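Putative acyl-CoA dehydrogenase (Burkholderia xenovorans, PDB 5JSC) is a putative acyl-CoA dehydrogenase-family flavoprotein that binds flavin-adenine dinucleotide and assembles from four chains. Local coordinates at residues A342-Q347 with A377-E382. Sequence-based numbering, arbitrary orientation.
Sequences ASEGAQ and ALRIYE. With FAD (flavin-adenine dinucleotide), chain M.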
# COMPACT_ATOMS: atom_id res chain seq x y z
N ALA C 342 14.09 6.44 -1.38
CA ALA C 342 13.90 7.83 -1.77
C ALA C 342 13.29 7.95 -3.16
O ALA C 342 12.49 8.85 -3.41
CB ALA C 342 15.23 8.58 -1.69
N SER C 343 13.66 7.06 -4.09
CA SER C 343 13.09 7.17 -5.43
C SER C 343 11.64 6.71 -5.45
O SER C 343 10.78 7.38 -6.06
CB SER C 343 13.93 6.36 -6.44
OG SER C 343 13.95 4.98 -6.11
N GLU C 344 11.33 5.60 -4.79
CA GLU C 344 9.94 5.15 -4.72
C GLU C 344 9.10 6.13 -3.93
O GLU C 344 7.95 6.42 -4.30
CB GLU C 344 9.85 3.76 -4.09
CG GLU C 344 10.44 2.64 -4.94
CD GLU C 344 9.63 2.35 -6.19
OE1 GLU C 344 10.25 1.98 -7.22
OE2 GLU C 344 8.38 2.47 -6.16
N GLY C 345 9.66 6.66 -2.84
CA GLY C 345 8.93 7.62 -2.04
C GLY C 345 8.69 8.93 -2.77
O GLY C 345 7.59 9.50 -2.70
N ALA C 346 9.70 9.43 -3.49
CA ALA C 346 9.53 10.68 -4.22
C ALA C 346 8.45 10.55 -5.27
O ALA C 346 7.69 11.49 -5.50
CB ALA C 346 10.84 11.11 -4.87
N GLN C 347 8.35 9.38 -5.91
CA GLN C 347 7.25 9.15 -6.85
C GLN C 347 5.91 9.39 -6.18
O GLN C 347 5.04 10.06 -6.73
CB GLN C 347 7.33 7.73 -7.41
CG GLN C 347 6.21 7.38 -8.40
CD GLN C 347 6.53 7.81 -9.82
OE1 GLN C 347 7.61 7.54 -10.34
NE2 GLN C 347 5.59 8.52 -10.46
N ALA C 377 12.33 8.04 -14.13
CA ALA C 377 13.56 7.33 -14.48
C ALA C 377 14.44 7.02 -13.28
O ALA C 377 15.26 6.10 -13.36
CB ALA C 377 14.38 8.13 -15.49
N LEU C 378 14.31 7.76 -12.17
CA LEU C 378 15.22 7.53 -11.05
C LEU C 378 14.94 6.22 -10.34
O LEU C 378 15.79 5.75 -9.57
CB LEU C 378 15.16 8.69 -10.05
CG LEU C 378 15.98 9.93 -10.44
CD1 LEU C 378 15.41 10.67 -11.65
CD2 LEU C 378 16.15 10.89 -9.27
N ARG C 379 13.79 5.60 -10.59
CA ARG C 379 13.50 4.26 -10.10
C ARG C 379 14.09 3.18 -10.99
O ARG C 379 13.95 2.00 -10.68
CB ARG C 379 11.98 4.09 -9.96
CG ARG C 379 11.36 5.05 -8.92
CD ARG C 379 9.86 5.17 -9.09
NE ARG C 379 9.23 3.85 -9.09
CZ ARG C 379 8.04 3.59 -9.64
NH1 ARG C 379 7.35 4.57 -10.21
NH2 ARG C 379 7.55 2.35 -9.60
N ILE C 380 14.76 3.58 -12.07
CA ILE C 380 15.28 2.66 -13.08
C ILE C 380 16.79 2.76 -13.21
O ILE C 380 17.50 1.75 -13.17
CB ILE C 380 14.58 2.88 -14.45
CG1 ILE C 380 13.09 2.57 -14.32
CG2 ILE C 380 15.23 2.02 -15.53
CD1 ILE C 380 12.23 3.15 -15.43
N TYR C 381 17.31 3.99 -13.34
CA TYR C 381 18.74 4.09 -13.57
C TYR C 381 19.53 3.97 -12.26
O TYR C 381 18.98 4.06 -11.16
CB TYR C 381 19.08 5.36 -14.36
CG TYR C 381 18.92 6.76 -13.76
CD1 TYR C 381 19.50 7.11 -12.54
CD2 TYR C 381 18.28 7.77 -14.48
CE1 TYR C 381 19.40 8.40 -12.04
CE2 TYR C 381 18.18 9.07 -13.99
CZ TYR C 381 18.75 9.38 -12.76
OH TYR C 381 18.68 10.66 -12.26
N GLU C 382 20.84 3.74 -12.41
CA GLU C 382 21.76 3.35 -11.34
C GLU C 382 21.24 2.13 -10.57
O GLU C 382 21.51 1.94 -9.39
CB GLU C 382 22.10 4.52 -10.39
CG GLU C 382 22.95 5.65 -11.06
CD GLU C 382 23.89 6.39 -10.11
OE1 GLU C 382 24.41 5.77 -9.15
OE2 GLU C 382 24.13 7.61 -10.32
PA FAD M . 16.24 -4.69 -17.73
O1A FAD M . 17.59 -5.09 -17.29
O2A FAD M . 15.65 -5.44 -18.93
O5B FAD M . 15.26 -4.82 -16.48
C5B FAD M . 13.85 -4.60 -16.66
C4B FAD M . 13.25 -4.63 -15.28
O4B FAD M . 13.41 -5.94 -14.72
C3B FAD M . 13.93 -3.73 -14.26
O3B FAD M . 13.56 -2.35 -14.38
C2B FAD M . 13.49 -4.37 -12.94
O2B FAD M . 12.19 -3.90 -12.57
C1B FAD M . 13.41 -5.86 -13.31
N9A FAD M . 14.51 -6.69 -12.82
C8A FAD M . 15.85 -6.54 -13.09
N7A FAD M . 16.60 -7.48 -12.59
C5A FAD M . 15.70 -8.32 -11.94
C6A FAD M . 15.86 -9.52 -11.22
N6A FAD M . 17.05 -10.10 -11.00
N1A FAD M . 14.75 -10.10 -10.71
C2A FAD M . 13.57 -9.51 -10.91
N3A FAD M . 13.29 -8.38 -11.57
C4A FAD M . 14.41 -7.83 -12.07
N1 FAD M . 23.14 3.29 -18.14
C2 FAD M . 24.48 3.56 -18.26
O2 FAD M . 25.31 2.65 -18.43
N3 FAD M . 24.92 4.85 -18.19
C4 FAD M . 24.13 5.97 -18.01
O4 FAD M . 24.62 7.09 -18.06
C4X FAD M . 22.73 5.69 -17.87
N5 FAD M . 21.91 6.70 -17.76
C5X FAD M . 20.55 6.44 -17.82
C6 FAD M . 19.66 7.52 -17.87
C7 FAD M . 18.30 7.32 -18.04
C7M FAD M . 17.38 8.51 -18.14
C8 FAD M . 17.80 6.00 -18.14
C8M FAD M . 16.32 5.75 -18.33
C9 FAD M . 18.67 4.93 -18.07
C9A FAD M . 20.04 5.13 -17.92
N10 FAD M . 20.97 4.07 -17.95
C10 FAD M . 22.32 4.31 -17.96
C1' FAD M . 20.47 2.70 -18.13
C2' FAD M . 19.91 2.08 -16.86
O2' FAD M . 20.95 1.80 -15.92
C3' FAD M . 19.18 0.78 -17.20
O3' FAD M . 18.02 1.18 -17.94
C4' FAD M . 18.76 -0.04 -15.99
O4' FAD M . 19.92 -0.63 -15.40
C5' FAD M . 17.76 -1.12 -16.35
O5' FAD M . 18.34 -1.93 -17.39
P FAD M . 17.39 -2.25 -18.66
O1P FAD M . 16.79 -1.00 -19.22
O2P FAD M . 18.16 -3.08 -19.64
O3P FAD M . 16.21 -3.14 -18.06
O HOH W 1 9.00 -0.39 -8.91
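Arg379 lies across one side of the helical segment 342-347 and engages Ser343, Glu344 and Gln347 in turn. The tight part is at its root, where Arg379 CG packs 3.8 Å from Ser343 CB. Ser343 CB also rests 3.7 Å from Leu378 O. Ser343 OG turns back to its own helix, bonding to the carbonyl oxygens of Lys339 and Trp340. The Arg379 side chain bends about CG-CD (chi3 53°), which brings Arg379 NE to 2.8 Å from Glu344 OE1 in a salt bridge. The carboxylate stands almost perpendicular to the guanidinium, 84° between planes, and NE meets OE1 from above the carboxylate plane. Thr385 OG1 is hydrogen-bonded to Glu344 OE1 as well. Farther out, Arg379 NH1 donates to Gln347 OE1 at 3.0 Å; this oxygen lies in the guanidinium plane, although the donor sits above the amide carbonyl plane. Between the two segments the looser side is that of the partly exposed Glu344, where a water, not a direct bond, links Arg379 NH2 to Glu344 OE1. Asp351 of the second subunit holds NH2 as well, through a salt bridge. The contact ties helix 332-356 to the loop 377-382, between helices 367-376 and 385-405; Ile380 and Tyr381 of this loop line the FAD pocket. Helix 250-286 packs against Ser343 and Leu378, and helix 367-376 against Gln347.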